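Local coordinates for protein inactive poly [ADP-ribose] polymerase RCD1 (Arabidopsis thaliana, PDB 5NGO) that is an inactive member of the poly(ADP-ribose) polymerase family, implicated in plant immunity and bound by the downy mildew effector HaRxL106, at residues E117-I129 and T172-L184. Numbering follows the deposited sequence.
Sequences ENGVRYMVLCRVI and THIFPEFVVRFKL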
loop_
_atom_site.group_PDB
_atom_site.type_symbol
_atom_site.label_atom_id
_atom_site.label_comp_id
_atom_site.label_asym_id
_atom_site.label_seq_id
_atom_site.Cartn_x
_atom_site.Cartn_y
_atom_site.Cartn_z
ATOM N N GLU A 117 14.624 -3.313 -16.887
ATOM C CA GLU A 117 15.794 -3.436 -17.753
ATOM C C GLU A 117 16.919 -2.413 -17.466
ATOM O O GLU A 117 18.079 -2.683 -17.770
ATOM C CB GLU A 117 15.388 -3.388 -19.221
ATOM C CG GLU A 117 14.742 -2.084 -19.662
ATOM C CD GLU A 117 14.238 -2.146 -21.089
ATOM O OE1 GLU A 117 13.033 -2.443 -21.272
ATOM O OE2 GLU A 117 15.027 -1.889 -22.037
ATOM N N ASN A 118 16.576 -1.255 -16.881
ATOM C CA ASN A 118 17.544 -0.186 -16.589
ATOM C C ASN A 118 18.038 -0.113 -15.132
ATOM O O ASN A 118 18.743 0.849 -14.763
ATOM C CB ASN A 118 16.930 1.167 -16.987
ATOM C CG ASN A 118 16.562 1.228 -18.468
ATOM O OD1 ASN A 118 17.402 1.045 -19.342
ATOM N ND2 ASN A 118 15.308 1.485 -18.759
ATOM N N GLY A 119 17.680 -1.089 -14.300
ATOM C CA GLY A 119 18.043 -1.051 -12.878
ATOM C C GLY A 119 17.095 -0.242 -11.989
ATOM O O GLY A 119 17.395 -0.038 -10.825
ATOM N N VAL A 120 15.953 0.164 -12.524
ATOM C CA VAL A 120 15.039 1.041 -11.799
ATOM C C VAL A 120 13.969 0.182 -11.123
ATOM O O VAL A 120 13.496 -0.802 -11.684
ATOM C CB VAL A 120 14.415 2.112 -12.747
ATOM C CG1 VAL A 120 13.384 2.974 -12.057
ATOM C CG2 VAL A 120 15.477 2.970 -13.391
ATOM N N ARG A 121 13.599 0.599 -9.920
ATOM C CA ARG A 121 12.586 -0.052 -9.099
ATOM C C ARG A 121 11.425 0.901 -8.857
ATOM O O ARG A 121 11.581 2.116 -8.993
ATOM C CB ARG A 121 13.199 -0.454 -7.762
ATOM C CG ARG A 121 14.292 -1.492 -7.867
ATOM C CD ARG A 121 14.986 -1.635 -6.522
ATOM N NE ARG A 121 16.145 -2.524 -6.593
ATOM C CZ ARG A 121 16.166 -3.813 -6.255
ATOM N NH1 ARG A 121 15.077 -4.446 -5.796
ATOM N NH2 ARG A 121 17.305 -4.479 -6.377
ATOM N N TYR A 122 10.275 0.340 -8.504
ATOM C CA TYR A 122 9.022 1.086 -8.421
ATOM C C TYR A 122 8.246 0.698 -7.186
ATOM O O TYR A 122 7.937 -0.473 -6.981
ATOM C CB TYR A 122 8.144 0.816 -9.639
ATOM C CG TYR A 122 8.790 1.116 -10.963
ATOM C CD1 TYR A 122 9.589 0.186 -11.595
ATOM C CD2 TYR A 122 8.603 2.357 -11.585
ATOM C CE1 TYR A 122 10.188 0.463 -12.819
ATOM C CE2 TYR A 122 9.175 2.654 -12.821
ATOM C CZ TYR A 122 9.985 1.699 -13.435
ATOM O OH TYR A 122 10.574 1.944 -14.654
ATOM N N MET A 123 7.905 1.693 -6.378
ATOM C CA MET A 123 7.107 1.513 -5.171
ATOM C C MET A 123 5.923 2.495 -5.232
ATOM O O MET A 123 6.123 3.684 -5.536
ATOM C CB MET A 123 7.984 1.843 -3.966
ATOM C CG MET A 123 7.313 1.610 -2.609
ATOM S SD MET A 123 7.677 0.051 -1.855
ATOM C CE MET A 123 9.065 0.547 -0.856
ATOM N N VAL A 124 4.723 1.999 -4.926
ATOM C CA VAL A 124 3.522 2.831 -4.996
ATOM C C VAL A 124 3.127 3.272 -3.583
ATOM O O VAL A 124 3.064 2.439 -2.677
ATOM C CB VAL A 124 2.355 2.060 -5.656
ATOM C CG1 VAL A 124 1.082 2.877 -5.676
ATOM C CG2 VAL A 124 2.712 1.667 -7.070
ATOM N N LEU A 125 2.885 4.565 -3.391
ATOM C CA LEU A 125 2.307 5.066 -2.144
ATOM C C LEU A 125 0.779 5.043 -2.283
ATOM O O LEU A 125 0.229 5.653 -3.200
ATOM C CB LEU A 125 2.764 6.478 -1.789
ATOM C CG LEU A 125 2.317 6.994 -0.417
ATOM C CD1 LEU A 125 2.977 6.192 0.665
ATOM C CD2 LEU A 125 2.693 8.438 -0.191
ATOM N N CYS A 126 0.125 4.349 -1.353
ATOM C CA CYS A 126 -1.333 4.201 -1.343
ATOM C C CYS A 126 -1.979 4.836 -0.118
ATOM O O CYS A 126 -1.357 4.931 0.943
ATOM C CB CYS A 126 -1.699 2.733 -1.302
ATOM S SG CYS A 126 -1.134 1.764 -2.689
ATOM N N ARG A 127 -3.218 5.268 -0.295
ATOM C CA ARG A 127 -4.114 5.540 0.829
ATOM C C ARG A 127 -4.813 4.227 1.118
ATOM O O ARG A 127 -5.281 3.570 0.198
ATOM C CB ARG A 127 -5.170 6.571 0.463
ATOM C CG ARG A 127 -4.648 7.835 -0.168
ATOM C CD ARG A 127 -5.664 8.948 -0.079
ATOM N NE ARG A 127 -5.314 10.075 -0.928
ATOM C CZ ARG A 127 -6.100 11.132 -1.152
ATOM N NH1 ARG A 127 -7.298 11.230 -0.581
ATOM N NH2 ARG A 127 -5.653 12.127 -1.918
ATOM N N VAL A 128 -4.842 3.833 2.385
ATOM C CA VAL A 128 -5.488 2.604 2.813
ATOM C C VAL A 128 -6.475 2.934 3.918
ATOM O O VAL A 128 -6.128 3.613 4.893
ATOM C CB VAL A 128 -4.483 1.569 3.351
ATOM C CG1 VAL A 128 -5.179 0.257 3.656
ATOM C CG2 VAL A 128 -3.338 1.371 2.367
ATOM N N ILE A 129 -7.696 2.432 3.758
ATOM C CA ILE A 129 -8.721 2.501 4.798
ATOM C C ILE A 129 -8.516 1.296 5.703
ATOM O O ILE A 129 -8.909 0.176 5.375
ATOM C CB ILE A 129 -10.129 2.470 4.200
ATOM C CG1 ILE A 129 -10.347 3.690 3.293
ATOM C CG2 ILE A 129 -11.184 2.441 5.302
ATOM C CD1 ILE A 129 -11.540 3.544 2.355
ATOM N N THR A 172 -11.986 -1.458 -2.774
ATOM C CA THR A 172 -12.676 -0.412 -2.014
ATOM C C THR A 172 -11.764 0.344 -1.046
ATOM O O THR A 172 -11.969 1.521 -0.818
ATOM C CB THR A 172 -13.836 -1.040 -1.193
ATOM O OG1 THR A 172 -13.367 -2.203 -0.506
ATOM C CG2 THR A 172 -14.977 -1.437 -2.083
ATOM N N HIS A 173 -10.768 -0.331 -0.490
ATOM C CA HIS A 173 -10.025 0.164 0.676
ATOM C C HIS A 173 -8.576 0.592 0.342
ATOM O O HIS A 173 -7.835 0.951 1.260
ATOM C CB HIS A 173 -10.030 -0.931 1.753
ATOM C CG HIS A 173 -11.353 -1.109 2.438
ATOM N ND1 HIS A 173 -11.644 -0.381 3.553
ATOM C CD2 HIS A 173 -12.400 -1.957 2.261
ATOM C CE1 HIS A 173 -12.840 -0.719 4.012
ATOM N NE2 HIS A 173 -13.309 -1.686 3.249
ATOM N N ILE A 174 -8.176 0.565 -0.938
ATOM C CA ILE A 174 -6.829 0.989 -1.345
ATOM C C ILE A 174 -6.905 1.935 -2.539
ATOM O O ILE A 174 -7.484 1.585 -3.553
ATOM C CB ILE A 174 -5.928 -0.215 -1.731
ATOM C CG1 ILE A 174 -5.836 -1.201 -0.575
ATOM C CG2 ILE A 174 -4.518 0.276 -2.131
ATOM C CD1 ILE A 174 -5.155 -2.504 -0.918
ATOM N N PHE A 175 -6.335 3.124 -2.413
ATOM C CA PHE A 175 -6.181 4.009 -3.556
ATOM C C PHE A 175 -4.680 4.226 -3.840
ATOM O O PHE A 175 -4.012 4.914 -3.076
ATOM C CB PHE A 175 -6.872 5.352 -3.334
ATOM C CG PHE A 175 -6.650 6.321 -4.449
ATOM C CD1 PHE A 175 -7.146 6.077 -5.716
ATOM C CD2 PHE A 175 -5.905 7.471 -4.241
ATOM C CE1 PHE A 175 -6.932 6.970 -6.756
ATOM C CE2 PHE A 175 -5.680 8.380 -5.280
ATOM C CZ PHE A 175 -6.183 8.125 -6.531
ATOM N N PRO A 176 -4.155 3.639 -4.936
ATOM C CA PRO A 176 -2.791 3.927 -5.381
ATOM C C PRO A 176 -2.656 5.325 -5.878
ATOM O O PRO A 176 -3.359 5.688 -6.776
ATOM C CB PRO A 176 -2.552 2.918 -6.521
ATOM C CG PRO A 176 -3.767 2.096 -6.624
ATOM C CD PRO A 176 -4.862 2.754 -5.873
ATOM N N GLU A 177 -1.781 6.112 -5.287
ATOM C CA GLU A 177 -1.739 7.533 -5.584
ATOM C C GLU A 177 -0.456 8.014 -6.210
ATOM O O GLU A 177 -0.486 8.828 -7.118
ATOM C CB GLU A 177 -2.018 8.336 -4.306
ATOM C CG GLU A 177 -2.347 9.793 -4.591
ATOM C CD GLU A 177 -2.831 10.557 -3.443
ATOM O OE1 GLU A 177 -2.685 10.091 -2.297
ATOM O OE2 GLU A 177 -3.353 11.669 -3.665
ATOM N N PHE A 178 0.680 7.543 -5.708
ATOM C CA PHE A 178 1.996 8.028 -6.123
ATOM C C PHE A 178 2.907 6.861 -6.501
ATOM O O PHE A 178 2.814 5.808 -5.897
ATOM C CB PHE A 178 2.664 8.800 -5.024
ATOM C CG PHE A 178 1.966 10.074 -4.612
ATOM C CD1 PHE A 178 1.007 10.061 -3.633
ATOM C CD2 PHE A 178 2.404 11.292 -5.098
ATOM C CE1 PHE A 178 0.387 11.266 -3.225
ATOM C CE2 PHE A 178 1.825 12.476 -4.709
ATOM C CZ PHE A 178 0.818 12.493 -3.750
ATOM N N VAL A 179 3.743 7.061 -7.516
ATOM C CA VAL A 179 4.783 6.117 -7.885
ATOM C C VAL A 179 6.146 6.745 -7.619
ATOM O O VAL A 179 6.429 7.852 -8.098
ATOM C CB VAL A 179 4.722 5.721 -9.375
ATOM C CG1 VAL A 179 5.812 4.719 -9.703
ATOM C CG2 VAL A 179 3.357 5.123 -9.704
ATOM N N VAL A 180 6.990 6.031 -6.872
ATOM C CA VAL A 180 8.351 6.459 -6.592
ATOM C C VAL A 180 9.282 5.545 -7.371
ATOM O O VAL A 180 9.254 4.325 -7.168
ATOM C CB VAL A 180 8.667 6.369 -5.077
ATOM C CG1 VAL A 180 10.138 6.707 -4.817
ATOM C CG2 VAL A 180 7.775 7.315 -4.292
ATOM N N ARG A 181 10.081 6.139 -8.263
ATOM C CA ARG A 181 11.107 5.422 -9.012
ATOM C C ARG A 181 12.439 5.586 -8.307
ATOM O O ARG A 181 12.839 6.705 -8.000
ATOM C CB ARG A 181 11.228 5.977 -10.429
ATOM C CG ARG A 181 9.994 5.751 -11.265
ATOM C CD ARG A 181 10.136 6.304 -12.672
ATOM N NE ARG A 181 8.833 6.255 -13.330
ATOM C CZ ARG A 181 8.607 6.494 -14.609
ATOM N NH1 ARG A 181 9.603 6.745 -15.451
ATOM N NH2 ARG A 181 7.359 6.428 -15.064
ATOM N N PHE A 182 13.137 4.471 -8.083
ATOM C CA PHE A 182 14.387 4.489 -7.330
ATOM C C PHE A 182 15.379 3.379 -7.729
ATOM O O PHE A 182 15.062 2.507 -8.541
ATOM C CB PHE A 182 14.079 4.432 -5.829
ATOM C CG PHE A 182 13.525 3.110 -5.366
ATOM C CD1 PHE A 182 12.189 2.791 -5.559
ATOM C CD2 PHE A 182 14.337 2.189 -4.717
ATOM C CE1 PHE A 182 11.670 1.587 -5.135
ATOM C CE2 PHE A 182 13.823 0.974 -4.279
ATOM C CZ PHE A 182 12.481 0.675 -4.491
ATOM N N LYS A 183 16.581 3.452 -7.154
ATOM C CA LYS A 183 17.591 2.387 -7.274
ATOM C C LYS A 183 18.181 1.998 -5.918
ATOM O O LYS A 183 18.135 2.777 -4.987
ATOM C CB LYS A 183 18.733 2.804 -8.181
ATOM C CG LYS A 183 18.324 3.193 -9.581
ATOM C CD LYS A 183 19.524 3.440 -10.480
ATOM C CE LYS A 183 19.262 2.860 -11.868
ATOM N NZ LYS A 183 20.249 3.286 -12.884
ATOM N N LEU A 184 18.728 0.783 -5.867
ATOM C CA LEU A 184 19.542 0.285 -4.734
ATOM C C LEU A 184 20.876 -0.280 -5.234
ATOM O O LEU A 184 21.013 -0.584 -6.412
ATOM C CB LEU A 184 18.814 -0.815 -3.983
ATOM C CG LEU A 184 17.418 -0.540 -3.447
ATOM C CD1 LEU A 184 16.827 -1.847 -2.899
ATOM C CD2 LEU A 184 17.397 0.551 -2.368
HETATM O O HOH W 1 17.896 -0.667 -8.204
#
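L125 O accepts two backbone hydrogen bonds, from E177 N at 2.9 Å and from F178 N at 3.2 Å, and this double grip defines a classic beta bulge. Around it, strands 121-129 and 174-182 pair antiparallel in the central sheet of the PARP-type fold, their axes 151° apart. The register supports the assignment: V124 faces V179 and L125 faces F178, but C126 already faces P176. E177 is the extra residue, with a psi of -43° where its neighbours stay extended.

Having stepped out of the regular pairing, E177 sends its carboxylate to R127. CG lies anti to the backbone N (chi1 -165°) and the chain runs straight on from there. R127 answers side-on with two nitrogens, NE to E177 OE1 at 3.0 Å and NH2 to E177 OE2 at 2.9 Å. Both oxygens lie near the guanidinium plane yet are approached from above the carboxylate plane, so the salt bridge is bidentate without being coplanar.

On the same face as R127, toward the other end, R121 CB packs over one face of the F182 ring, 3.7 Å from its centroid, in a CH-pi contact. F16 of helix 9-19 also meets this ring, while V12 of that helix touches F178 and V180. The opposite face carries V124 CG1 against P176 CB, and C126 SG against I174 CG2. Near R121 and L184 one water bridges the two segments: it donates to G119 O and accepts from L184 N and, at the guanidinium edge, from R121 NE at 3.0 Å.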